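PDB 4QTO: betaine aldehyde dehydrogenase from Staphylococcus aureus subsp. aureus COL, which catalyses the NAD-dependent oxidation of betaine aldehyde to glycine betaine, a compatible solute, as a tetrameric member of the aldehyde dehydrogenase family. Local coordinates for residues A[338-343]-A[396-401]; A[304-309]-A[350-355]; A[362-367]-A[413-418]; A[299-304]-A[331-336]; A[316-321]-A[419-424]. One frame throughout, in Å; residues are numbered along the deposited sequence.

Contact 1 of 5, residues A[338-343]-A[396-401]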
# COMPACT_ATOMS: atom_id res chain seq x y z
N LYS A 338 -3.89 40.83 26.81
CA LYS A 338 -4.37 41.53 28.01
C LYS A 338 -5.82 41.20 28.38
O LYS A 338 -6.22 41.38 29.54
CB LYS A 338 -4.27 43.05 27.83
CG LYS A 338 -2.85 43.57 27.78
CD LYS A 338 -2.84 45.05 27.46
CE LYS A 338 -1.43 45.61 27.46
NZ LYS A 338 -1.43 47.05 27.08
N LYS A 339 -6.60 40.72 27.42
CA LYS A 339 -8.01 40.42 27.62
C LYS A 339 -8.30 38.95 27.93
O LYS A 339 -9.44 38.61 28.19
CB LYS A 339 -8.80 40.80 26.38
CG LYS A 339 -8.68 42.26 25.94
CD LYS A 339 -9.53 42.49 24.70
CE LYS A 339 -9.23 43.82 24.02
NZ LYS A 339 -9.44 44.96 24.93
N ILE A 340 -7.29 38.07 27.85
CA ILE A 340 -7.50 36.65 28.09
C ILE A 340 -8.05 36.42 29.49
O ILE A 340 -7.51 36.94 30.47
CB ILE A 340 -6.20 35.84 27.88
CG1 ILE A 340 -5.78 35.89 26.39
CG2 ILE A 340 -6.38 34.40 28.33
CD1 ILE A 340 -4.48 35.17 26.09
N LYS A 341 -9.14 35.66 29.57
CA LYS A 341 -9.81 35.40 30.83
C LYS A 341 -9.27 34.17 31.56
O LYS A 341 -9.44 33.04 31.08
CB LYS A 341 -11.31 35.24 30.57
CG LYS A 341 -12.00 36.52 30.09
CD LYS A 341 -13.52 36.35 30.04
CE LYS A 341 -14.26 37.68 30.00
NZ LYS A 341 -13.86 38.50 28.84
N LEU A 342 -8.63 34.39 32.69
CA LEU A 342 -8.10 33.31 33.53
C LEU A 342 -9.11 32.90 34.58
O LEU A 342 -9.83 33.74 35.13
CB LEU A 342 -6.80 33.74 34.23
CG LEU A 342 -5.48 33.48 33.48
CD1 LEU A 342 -5.49 33.93 32.04
CD2 LEU A 342 -4.32 34.12 34.25
N GLY A 343 -9.14 31.61 34.90
CA GLY A 343 -10.03 31.14 35.94
C GLY A 343 -10.15 29.62 36.03
O GLY A 343 -9.32 28.89 35.52
N PHE A 396 -0.39 31.52 35.93
CA PHE A 396 0.71 32.29 35.39
C PHE A 396 0.12 33.08 34.22
O PHE A 396 -0.62 32.53 33.42
CB PHE A 396 1.88 31.42 34.96
CG PHE A 396 3.13 32.22 34.72
CD1 PHE A 396 3.97 32.53 35.77
CD2 PHE A 396 3.43 32.68 33.47
CE1 PHE A 396 5.10 33.31 35.57
CE2 PHE A 396 4.57 33.44 33.26
CZ PHE A 396 5.39 33.76 34.30
N GLU A 397 0.42 34.38 34.18
CA GLU A 397 -0.18 35.23 33.17
C GLU A 397 0.25 34.88 31.75
O GLU A 397 1.41 34.52 31.53
CB GLU A 397 0.18 36.68 33.41
CG GLU A 397 -0.45 37.28 34.65
CD GLU A 397 0.09 38.69 34.96
OE1 GLU A 397 1.18 39.10 34.45
OE2 GLU A 397 -0.55 39.36 35.79
N PRO A 398 -0.66 35.01 30.78
CA PRO A 398 -0.24 34.80 29.39
C PRO A 398 0.77 35.88 29.06
O PRO A 398 0.59 37.08 29.39
CB PRO A 398 -1.52 34.89 28.58
CG PRO A 398 -2.48 35.61 29.46
CD PRO A 398 -2.10 35.27 30.89
N THR A 399 1.84 35.46 28.39
CA THR A 399 3.01 36.30 28.22
C THR A 399 3.49 36.39 26.79
O THR A 399 3.45 35.38 26.05
CB THR A 399 4.13 35.67 29.09
OG1 THR A 399 3.69 35.55 30.45
CG2 THR A 399 5.42 36.44 29.04
N VAL A 400 3.93 37.58 26.38
CA VAL A 400 4.53 37.78 25.05
C VAL A 400 5.93 38.37 25.28
O VAL A 400 6.10 39.37 26.00
CB VAL A 400 3.74 38.77 24.17
CG1 VAL A 400 4.42 38.93 22.81
CG2 VAL A 400 2.30 38.31 24.01
N ILE A 401 6.93 37.73 24.67
CA ILE A 401 8.31 38.17 24.76
C ILE A 401 8.74 38.68 23.38
O ILE A 401 8.63 37.97 22.39
CB ILE A 401 9.23 37.03 25.25
CG1 ILE A 401 8.76 36.59 26.66
CG2 ILE A 401 10.68 37.48 25.28
CD1 ILE A 401 9.56 35.46 27.29
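I340 and P398 bring their CA atoms to 7.6 Å of each other, and the CA atoms of L342 and E397 follow at 8.2 Å. Between the two backbones no hydrogen bond forms, and the space is bridged by side chains. Segment 338-343 runs on as irregular chain after helix 323-337, while 396-401 is loop as far as P398 and strand from T399 onward. The proline ring is the common target. I340 keeps CG1 beside its own backbone N (chi1 -66°) and then extends, which lays CD1 along the ring at 3.9 Å from P398 CB; I340 CB stands 4.0 Å from P398 CG. The isoleucine and the proline run alongside each other in opposite senses. Both branches of L342 meet the CD corner of the ring, L342 CD1 coming to 3.8 Å from P398 CD. L342 CD2 turns further along the loop, 4.1 Å from F396 O. Where loop becomes strand, the bend is tied locally: T399 OG1 donates to E397 O at 2.7 Å, from above the carbonyl plane, and also bonds to G382 N. The contact is a small, partly buried apolar one, joining the chain after helix 323-337 to the start of an inner strand of the catalytic-domain sheet of the aldehyde dehydrogenase fold. F518 of the second subunit packs on I340, and M352 touches both I340 and L342. F396 points the other way, against I364 and M368 of helix 358-373, and strand 399-402 continues into the sheet between strands 377-380 and 419-425.

Contact 2 of 5, residues A[304-309]-A[350-355]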
# COMPACT_ATOMS: atom_id res chain seq x y z
N GLY A 304 -2.48 29.21 19.26
CA GLY A 304 -1.23 28.49 19.31
C GLY A 304 -0.48 28.68 20.61
O GLY A 304 0.11 27.72 21.14
N GLY A 305 -0.49 29.89 21.15
CA GLY A 305 0.29 30.14 22.33
C GLY A 305 -0.32 29.72 23.66
O GLY A 305 0.39 29.34 24.57
N TYR A 306 -1.66 29.77 23.75
CA TYR A 306 -2.33 29.76 25.07
C TYR A 306 -3.37 28.70 25.37
O TYR A 306 -3.85 28.63 26.51
CB TYR A 306 -2.86 31.18 25.37
CG TYR A 306 -1.79 32.24 25.15
CD1 TYR A 306 -0.67 32.32 25.98
CD2 TYR A 306 -1.92 33.19 24.14
CE1 TYR A 306 0.31 33.26 25.78
CE2 TYR A 306 -0.93 34.16 23.94
CZ TYR A 306 0.17 34.18 24.75
OH TYR A 306 1.15 35.15 24.52
N PHE A 307 -3.77 27.90 24.40
CA PHE A 307 -4.59 26.75 24.75
C PHE A 307 -3.82 25.91 25.78
O PHE A 307 -2.60 25.75 25.68
CB PHE A 307 -5.02 25.93 23.53
CG PHE A 307 -6.31 26.38 22.93
CD1 PHE A 307 -7.51 26.20 23.64
CD2 PHE A 307 -6.37 26.95 21.69
CE1 PHE A 307 -8.72 26.61 23.12
CE2 PHE A 307 -7.59 27.35 21.15
CZ PHE A 307 -8.75 27.19 21.87
N HIS A 308 -4.55 25.41 26.80
CA HIS A 308 -3.99 24.66 27.94
C HIS A 308 -2.81 25.38 28.56
O HIS A 308 -1.81 24.77 28.98
CB HIS A 308 -3.56 23.24 27.56
CG HIS A 308 -3.54 22.27 28.71
ND1 HIS A 308 -3.69 22.64 30.02
CD2 HIS A 308 -3.30 20.94 28.72
CE1 HIS A 308 -3.60 21.57 30.79
NE2 HIS A 308 -3.38 20.52 30.02
N ALA A 309 -2.91 26.71 28.64
CA ALA A 309 -1.83 27.54 29.18
C ALA A 309 -0.47 27.27 28.51
O ALA A 309 0.58 27.36 29.15
CB ALA A 309 -1.76 27.41 30.70
N THR A 350 -14.16 31.02 31.53
CA THR A 350 -12.70 30.84 31.53
C THR A 350 -12.16 30.49 30.14
O THR A 350 -12.71 29.63 29.44
CB THR A 350 -12.31 29.74 32.51
OG1 THR A 350 -12.72 30.11 33.83
CG2 THR A 350 -10.81 29.47 32.48
N GLU A 351 -11.09 31.18 29.75
CA GLU A 351 -10.41 30.95 28.49
C GLU A 351 -9.07 30.22 28.72
O GLU A 351 -8.59 29.51 27.84
CB GLU A 351 -10.20 32.26 27.75
CG GLU A 351 -11.53 32.86 27.31
CD GLU A 351 -11.45 34.31 26.90
OE1 GLU A 351 -10.35 34.91 26.91
OE2 GLU A 351 -12.52 34.87 26.62
N MET A 352 -8.47 30.40 29.89
CA MET A 352 -7.20 29.77 30.21
C MET A 352 -7.16 29.42 31.68
O MET A 352 -7.41 30.26 32.56
CB MET A 352 -6.01 30.69 29.87
CG MET A 352 -4.70 29.96 29.71
SD MET A 352 -3.28 31.03 29.32
CE MET A 352 -2.69 31.33 30.96
N GLY A 353 -6.84 28.17 31.95
CA GLY A 353 -6.69 27.69 33.32
C GLY A 353 -5.27 27.86 33.88
O GLY A 353 -4.43 28.56 33.30
N PRO A 354 -5.00 27.22 35.02
CA PRO A 354 -3.70 27.25 35.62
C PRO A 354 -2.70 26.33 34.96
O PRO A 354 -3.08 25.54 34.06
CB PRO A 354 -3.97 26.72 37.03
CG PRO A 354 -5.06 25.73 36.80
CD PRO A 354 -5.93 26.34 35.74
N VAL A 355 -1.43 26.42 35.37
CA VAL A 355 -0.41 25.47 34.93
C VAL A 355 -0.45 24.31 35.93
O VAL A 355 -1.11 24.38 36.95
CB VAL A 355 1.00 26.06 34.73
CG1 VAL A 355 0.97 27.13 33.64
CG2 VAL A 355 1.59 26.61 36.03
O HOH W 1 -4.58 24.92 31.47
O HOH W 2 -7.03 27.07 27.52
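A Met-aromatic contact between M352 and Y306 marks the C-terminal end of helix 294-306, where the chain turns into the loop that carries the modified cysteine C313, at the position of the catalytic cysteine in aldehyde dehydrogenases. The sulfur stands obliquely to the ring, 5.5 Å from its centroid, and M352 SD also lies 4.0 Å from Y306 CB. With CG anti to the backbone N (chi1 -160°), M352 sets CG against the carbonyl oxygen of Y306, and the bend at chi3 then turns CE toward A309 CB. The A309 methyl is the hub of the contact: M352 CG and V355 CG1 each approach A309 CB to 4.0 Å. H308 and A309 both adopt left-handed backbone conformations, turning the chain sharply after the helix. The phenol of Y306 leads away from segment 350-355 and its OH bonds to T399 O, tying the helix end to the neighbouring sheet. W517 and F518 of the second subunit pack on F307. Polar atoms are joined through water: one accepts from H308 N and donates to E351 O, and another, in the imidazole plane, lies 2.8 Å from H308 ND1 and donates to P354 O at 3.1 Å.

Contact 3 of 5, residues A[362-367]-A[413-418]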
# COMPACT_ATOMS: atom_id res chain seq x y z
N ASN A 362 7.30 27.20 38.76
CA ASN A 362 8.61 27.74 39.11
C ASN A 362 9.57 27.70 37.92
O ASN A 362 10.37 28.64 37.73
CB ASN A 362 9.21 26.97 40.29
CG ASN A 362 8.47 27.21 41.59
OD1 ASN A 362 7.72 28.19 41.72
ND2 ASN A 362 8.71 26.36 42.57
N LYS A 363 9.49 26.66 37.10
CA LYS A 363 10.35 26.55 35.93
C LYS A 363 10.02 27.66 34.92
O LYS A 363 10.91 28.29 34.36
CB LYS A 363 10.18 25.18 35.27
CG LYS A 363 11.21 24.90 34.19
CD LYS A 363 10.86 23.68 33.34
CE LYS A 363 10.59 22.42 34.14
NZ LYS A 363 11.76 21.97 34.94
N ILE A 364 8.72 27.89 34.71
CA ILE A 364 8.29 28.95 33.79
C ILE A 364 8.81 30.29 34.31
O ILE A 364 9.35 31.12 33.56
CB ILE A 364 6.76 28.97 33.67
CG1 ILE A 364 6.27 27.68 33.01
CG2 ILE A 364 6.33 30.19 32.87
CD1 ILE A 364 4.77 27.43 33.16
N GLU A 365 8.64 30.52 35.61
CA GLU A 365 9.13 31.76 36.22
C GLU A 365 10.62 31.97 36.03
O GLU A 365 11.08 33.11 35.74
CB GLU A 365 8.81 31.80 37.72
CG GLU A 365 7.34 31.99 37.92
CD GLU A 365 6.88 31.95 39.37
OE1 GLU A 365 7.41 31.16 40.20
OE2 GLU A 365 5.89 32.65 39.63
N SER A 366 11.39 30.91 36.18
CA SER A 366 12.83 31.02 36.01
C SER A 366 13.18 31.44 34.59
O SER A 366 14.20 32.09 34.35
CB SER A 366 13.54 29.71 36.38
OG SER A 366 13.29 28.70 35.41
N TYR A 367 12.37 31.03 33.60
CA TYR A 367 12.64 31.42 32.22
C TYR A 367 12.47 32.92 31.99
O TYR A 367 13.10 33.48 31.09
CB TYR A 367 11.81 30.59 31.24
CG TYR A 367 12.50 29.35 30.80
CD1 TYR A 367 13.61 29.43 29.95
CD2 TYR A 367 12.04 28.08 31.17
CE1 TYR A 367 14.27 28.29 29.50
CE2 TYR A 367 12.70 26.94 30.73
CZ TYR A 367 13.80 27.04 29.89
OH TYR A 367 14.44 25.89 29.46
N GLU A 413 14.87 27.10 23.80
CA GLU A 413 14.36 26.12 24.74
C GLU A 413 12.85 26.11 24.94
O GLU A 413 12.18 27.15 24.93
CB GLU A 413 15.08 26.32 26.09
CG GLU A 413 16.59 26.22 25.94
CD GLU A 413 17.35 26.48 27.23
OE1 GLU A 413 16.75 26.43 28.32
OE2 GLU A 413 18.56 26.72 27.13
N GLU A 414 12.31 24.92 25.13
CA GLU A 414 10.86 24.73 25.32
C GLU A 414 10.46 25.08 26.76
O GLU A 414 10.84 24.38 27.70
CB GLU A 414 10.44 23.28 25.02
CG GLU A 414 8.93 22.98 25.15
CD GLU A 414 8.58 21.48 25.07
OE1 GLU A 414 9.15 20.70 25.87
OE2 GLU A 414 7.65 21.12 24.31
N VAL A 415 9.67 26.12 26.91
CA VAL A 415 9.19 26.56 28.22
C VAL A 415 7.96 25.76 28.65
O VAL A 415 7.76 25.49 29.85
CB VAL A 415 8.88 28.08 28.15
CG1 VAL A 415 8.29 28.60 29.43
CG2 VAL A 415 10.14 28.88 27.78
N PHE A 416 7.11 25.42 27.68
CA PHE A 416 5.89 24.65 27.94
C PHE A 416 4.96 25.37 28.91
O PHE A 416 4.37 24.79 29.83
CB PHE A 416 6.28 23.30 28.50
CG PHE A 416 5.42 22.18 28.09
CD1 PHE A 416 5.52 21.68 26.80
CD2 PHE A 416 4.58 21.55 28.99
CE1 PHE A 416 4.76 20.59 26.41
CE2 PHE A 416 3.83 20.45 28.60
CZ PHE A 416 3.91 19.98 27.32
N GLY A 417 4.80 26.67 28.70
CA GLY A 417 3.94 27.49 29.51
C GLY A 417 3.22 28.49 28.63
O GLY A 417 3.40 28.48 27.40
N PRO A 418 2.49 29.45 29.25
CA PRO A 418 1.67 30.38 28.46
C PRO A 418 2.52 31.55 28.02
O PRO A 418 2.34 32.68 28.48
CB PRO A 418 0.58 30.77 29.43
CG PRO A 418 1.21 30.66 30.77
CD PRO A 418 2.20 29.53 30.69
O HOH W 3 13.00 23.67 29.45
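The Y367 ring has V415 over one face and a carboxylate oxygen of E413 at its edge. V415 CG2 sits 4.0 Å from the ring centroid and 17° off the normal, a CH-pi contact displaced a little toward the rim on the CG side. At the phenol end, Y367 OH donates to E413 OE1 at 2.6 Å, using the anti lone pair of that oxygen; OE1 lies in the ring plane, yet ring and carboxylate planes stand 81° apart. The second carboxylate oxygen, OE2, pairs with R409 in a salt bridge, which holds the group from its other end. A water donates to Y367 OH at 2.6 Å and to E414 O at 2.9 Å; the phenol thus both gives and receives a hydrogen bond, which fixes the direction of the hydroxyl. One helical turn earlier, I364 runs CG1 anti to its carbonyl carbon (chi1 -66°) and extends beyond it. This carries I364 CD1 to 3.7 Å from G417 CA, a close approach to bare backbone, and to 4.1 Å from P418 CD. Segment 413-418 holds the EEVFGP sequence familiar from aldehyde dehydrogenases; its F416 projects away from the helix, ring against W180, its side chain about 4 Å from a bound PEG fragment, and its carbonyl accepts from H360. Helix 358-373 therefore packs on the irregular link between helix 409-412 and strand 419-425. I410 of the short helix touches both Y367 and V415, and P418 is backbone-bonded to T399 of strand 399-402.

Contact 4 of 5, residues A[299-304]-A[331-336]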
# COMPACT_ATOMS: atom_id res chain seq x y z
N ASP A 299 -5.74 35.67 15.71
CA ASP A 299 -6.57 34.67 16.40
C ASP A 299 -5.78 33.37 16.62
O ASP A 299 -5.76 32.81 17.73
CB ASP A 299 -7.82 34.37 15.56
CG ASP A 299 -8.72 33.29 16.16
OD1 ASP A 299 -9.53 33.61 17.04
OD2 ASP A 299 -8.68 32.15 15.65
N GLN A 300 -5.14 32.89 15.55
CA GLN A 300 -4.43 31.63 15.62
C GLN A 300 -3.11 31.72 16.39
O GLN A 300 -2.63 30.71 16.92
CB GLN A 300 -4.25 31.02 14.22
CG GLN A 300 -5.58 30.56 13.62
CD GLN A 300 -6.08 29.26 14.21
OE1 GLN A 300 -5.94 28.97 15.42
NE2 GLN A 300 -6.69 28.45 13.37
N ALA A 301 -2.53 32.92 16.52
CA ALA A 301 -1.32 33.06 17.30
C ALA A 301 -1.71 32.93 18.79
O ALA A 301 -0.99 32.34 19.59
CB ALA A 301 -0.64 34.40 17.05
N LEU A 302 -2.86 33.49 19.15
CA LEU A 302 -3.39 33.34 20.51
C LEU A 302 -3.67 31.87 20.78
O LEU A 302 -3.31 31.32 21.83
CB LEU A 302 -4.65 34.16 20.70
CG LEU A 302 -4.48 35.68 20.67
CD1 LEU A 302 -5.80 36.35 20.31
CD2 LEU A 302 -3.91 36.22 21.97
N ASN A 303 -4.35 31.21 19.84
CA ASN A 303 -4.69 29.81 20.01
C ASN A 303 -3.43 28.96 20.15
O ASN A 303 -3.33 28.08 21.02
CB ASN A 303 -5.58 29.33 18.87
CG ASN A 303 -6.88 30.11 18.78
OD1 ASN A 303 -7.37 30.67 19.78
ND2 ASN A 303 -7.44 30.17 17.59
N GLY A 304 -2.48 29.21 19.26
CA GLY A 304 -1.23 28.49 19.31
C GLY A 304 -0.48 28.68 20.61
O GLY A 304 0.11 27.72 21.14
N GLN A 331 1.53 44.69 18.36
CA GLN A 331 0.53 45.49 19.03
C GLN A 331 -0.82 44.77 19.14
O GLN A 331 -1.47 44.80 20.19
CB GLN A 331 0.37 46.84 18.36
CG GLN A 331 -0.53 47.70 19.24
CD GLN A 331 0.11 47.85 20.64
OE1 GLN A 331 1.21 48.38 20.73
NE2 GLN A 331 -0.53 47.30 21.72
N ALA A 332 -1.25 44.15 18.05
CA ALA A 332 -2.53 43.46 18.04
C ALA A 332 -2.54 42.25 18.98
O ALA A 332 -3.51 42.04 19.72
CB ALA A 332 -2.88 43.02 16.63
N LEU A 333 -1.45 41.50 18.99
CA LEU A 333 -1.34 40.32 19.85
C LEU A 333 -1.34 40.73 21.32
O LEU A 333 -2.09 40.19 22.14
CB LEU A 333 -0.07 39.56 19.51
CG LEU A 333 0.19 38.32 20.38
CD1 LEU A 333 -0.88 37.29 20.11
CD2 LEU A 333 1.56 37.74 20.10
N ILE A 334 -0.51 41.70 21.66
CA ILE A 334 -0.41 42.19 23.04
C ILE A 334 -1.75 42.70 23.56
O ILE A 334 -2.16 42.36 24.68
CB ILE A 334 0.68 43.27 23.17
CG1 ILE A 334 2.06 42.63 23.00
CG2 ILE A 334 0.60 43.97 24.52
CD1 ILE A 334 3.16 43.61 22.69
N ASP A 335 -2.45 43.48 22.75
CA ASP A 335 -3.77 43.99 23.13
C ASP A 335 -4.75 42.85 23.43
O ASP A 335 -5.56 42.95 24.37
CB ASP A 335 -4.36 44.85 22.00
CG ASP A 335 -3.67 46.19 21.84
OD1 ASP A 335 -2.71 46.50 22.60
OD2 ASP A 335 -4.07 46.94 20.90
N ARG A 336 -4.68 41.75 22.66
CA ARG A 336 -5.56 40.64 22.92
C ARG A 336 -5.14 39.84 24.15
O ARG A 336 -5.99 39.35 24.90
CB ARG A 336 -5.61 39.71 21.70
CG ARG A 336 -6.30 40.31 20.49
CD ARG A 336 -7.81 40.38 20.63
NE ARG A 336 -8.46 39.07 20.66
CZ ARG A 336 -8.70 38.33 19.58
NH1 ARG A 336 -8.33 38.75 18.37
NH2 ARG A 336 -9.31 37.17 19.72
O HOH W 4 -10.29 36.13 17.37
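L302 places CD1 squarely over the guanidinium of R336, 3.5 Å above its plane and centred on it, with R336 CZ 3.6 Å from L302 CD1. Bends at chi2 (-74°) and chi3 fold the planar head of the arginine back over this methyl. At the root of the same side chain R336 CB meets L302 CD1 at 3.6 Å, and one methyl therefore touches both ends of the arginine. The other methyl of the leucine faces L333, whose CD1 lies 3.7 Å from L302 CD2. L333 holds CG anti to its backbone N (chi1 178°), turning that branch toward helix 294-306, where L333 CD1 lies 4.2 Å from A301 CB. The axes of the two short helical segments approach to 10.2 Å and cross at -54°, with L302 and L333 at the point where the backbones are nearest. At the border of this apolar patch D299 OD1 faces R336 NH2 at 4.5 Å, too far for a salt bridge. A water between them accepts from R336 NH2 at 2.8 Å and lies 2.7 Å from D299 OD1. Both charged groups have further partners in the second subunit: R336 NE and NH2 reach the carbonyl oxygens of S519 and F518 there, and D299 accepts from the amides of V515 and N516. The contact thus joins the helix pair to the C-terminal tail of a neighbouring subunit. The nearby opposite charge and the bonds to that tail probably offset the cost of burying both charges, while L302 keeps one guanidinium face apolar and its edge serves polar partners.

Contact 5 of 5, residues A[316-321]-A[419-424]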
# COMPACT_ATOMS: atom_id res chain seq x y z
N GLY A 316 2.41 26.80 19.72
CA GLY A 316 3.07 27.73 18.82
C GLY A 316 3.80 28.75 19.64
O GLY A 316 3.42 29.94 19.65
N SER A 317 4.87 28.32 20.30
CA SER A 317 5.58 29.24 21.15
C SER A 317 6.55 30.16 20.43
O SER A 317 6.98 31.16 21.03
CB SER A 317 6.39 28.47 22.20
OG SER A 317 7.44 27.75 21.60
N ARG A 318 6.91 29.85 19.19
CA ARG A 318 7.89 30.62 18.46
C ARG A 318 7.24 31.32 17.27
O ARG A 318 7.12 30.74 16.18
CB ARG A 318 9.06 29.77 18.01
CG ARG A 318 10.18 30.57 17.40
CD ARG A 318 11.32 29.71 16.92
NE ARG A 318 12.42 30.57 16.48
CZ ARG A 318 13.61 30.10 16.13
NH1 ARG A 318 13.84 28.80 16.13
NH2 ARG A 318 14.58 30.94 15.78
N ILE A 319 6.82 32.56 17.48
CA ILE A 319 6.15 33.29 16.39
C ILE A 319 7.22 33.96 15.55
O ILE A 319 8.14 34.63 16.06
CB ILE A 319 5.14 34.30 16.90
CG1 ILE A 319 4.02 33.60 17.69
CG2 ILE A 319 4.60 35.12 15.73
CD1 ILE A 319 3.15 34.50 18.51
N LEU A 320 7.14 33.76 14.24
CA LEU A 320 8.04 34.35 13.25
C LEU A 320 7.15 35.18 12.35
O LEU A 320 6.29 34.64 11.65
CB LEU A 320 8.77 33.29 12.45
CG LEU A 320 9.77 32.47 13.22
CD1 LEU A 320 10.20 31.20 12.52
CD2 LEU A 320 10.97 33.33 13.48
N VAL A 321 7.30 36.51 12.40
CA VAL A 321 6.39 37.41 11.67
C VAL A 321 7.19 38.29 10.71
O VAL A 321 8.30 38.77 11.03
CB VAL A 321 5.53 38.26 12.64
CG1 VAL A 321 6.38 39.12 13.54
CG2 VAL A 321 4.52 39.11 11.88
N VAL A 419 3.47 31.24 27.16
CA VAL A 419 4.50 32.19 26.75
C VAL A 419 4.82 31.99 25.29
O VAL A 419 5.03 30.84 24.85
CB VAL A 419 5.80 31.90 27.52
CG1 VAL A 419 6.93 32.85 27.12
CG2 VAL A 419 5.59 31.93 29.03
N VAL A 420 4.89 33.09 24.55
CA VAL A 420 5.35 33.08 23.16
C VAL A 420 6.46 34.10 23.00
O VAL A 420 6.52 35.09 23.73
CB VAL A 420 4.23 33.40 22.14
CG1 VAL A 420 3.05 32.45 22.34
CG2 VAL A 420 3.76 34.83 22.23
N THR A 421 7.37 33.84 22.06
CA THR A 421 8.40 34.80 21.65
C THR A 421 8.01 35.27 20.25
O THR A 421 7.32 34.53 19.52
CB THR A 421 9.82 34.19 21.58
OG1 THR A 421 9.82 33.01 20.76
CG2 THR A 421 10.32 33.84 22.95
N VAL A 422 8.45 36.45 19.87
CA VAL A 422 8.19 37.01 18.56
C VAL A 422 9.52 37.44 17.93
O VAL A 422 10.24 38.27 18.51
CB VAL A 422 7.22 38.22 18.61
CG1 VAL A 422 6.88 38.69 17.20
CG2 VAL A 422 5.92 37.86 19.34
N GLU A 423 9.80 36.92 16.74
CA GLU A 423 10.99 37.27 15.98
C GLU A 423 10.53 37.74 14.62
O GLU A 423 9.53 37.22 14.10
CB GLU A 423 11.89 36.06 15.71
CG GLU A 423 12.68 35.55 16.91
CD GLU A 423 13.12 34.12 16.68
OE1 GLU A 423 14.23 33.89 16.18
OE2 GLU A 423 12.26 33.23 16.89
N GLY A 424 11.27 38.66 14.03
CA GLY A 424 10.94 39.11 12.69
C GLY A 424 11.77 38.39 11.64
O GLY A 424 12.88 37.89 11.93
O HOH W 5 9.66 30.60 22.02
O HOH W 6 9.95 33.82 18.22
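R318 stretches from CG to NE with CG anti to the backbone N (chi1 -173°), while E423 keeps CG beside its own N (chi1 -74°) and then extends, and the two ends meet above the strands. The arginine grips the carboxylate side-on: R318 NE donates to E423 OE2 at 2.7 Å and R318 NH2 to E423 OE1 at 3.0 Å, each on a syn lone pair, with guanidinium and carboxylate planes only 8° apart. L320 lies alongside E423, L320 CD2 being 3.6 Å from E423 CB. A water joins the same face to the backbone, accepting a hydrogen bond from T421 OG1 and donating to I319 O and to E423 OE2 at 2.7 Å. Beneath this cluster the strands pair in parallel. T421 N bonds to S317 O, I319 N to T421 O, E423 N to I319 O and V321 N to E423 O. The other face is aliphatic, with I319 CD1 3.8 Å from V420 CG2 and V321 CG1 3.7 Å from V422 CG1. R318 is fixed further by T406 OG1 and D437 O. The pair belongs to the central sheet of the aldehyde dehydrogenase catalytic domain, strand 318-322 following soon after the modified C313. Strand 399-402 lies beyond 419-425 and strand 285-288 beyond 318-322. Helix 323-337 covers the aliphatic face through F329, and helix 409-412 lies against the salt-bridged one through V411.

The five contacts form a continuous cluster around one sheet. Contact 5 is its inner strand pair, extended by contact 1, where I401 N bonds to V420 O at 2.8 Å. Contact 4 supplies helices over that sheet, L333 CD2 lying 4.0 Å from I319 CD1. Contact 2 shares G304 with contact 4 and meets contact 1 through K341 O and E351 N, 2.8 Å apart; contacts 1, 2 and 4 all touch the second subunit. Contact 3 and contact 4 have nearest atoms about 7 Å apart. Contacts 2 and 3 flank the PEG-occupied active site: the V355 side chain lies about 10 Å from the PEG, and segment 304-309 leads on to the loop with C313.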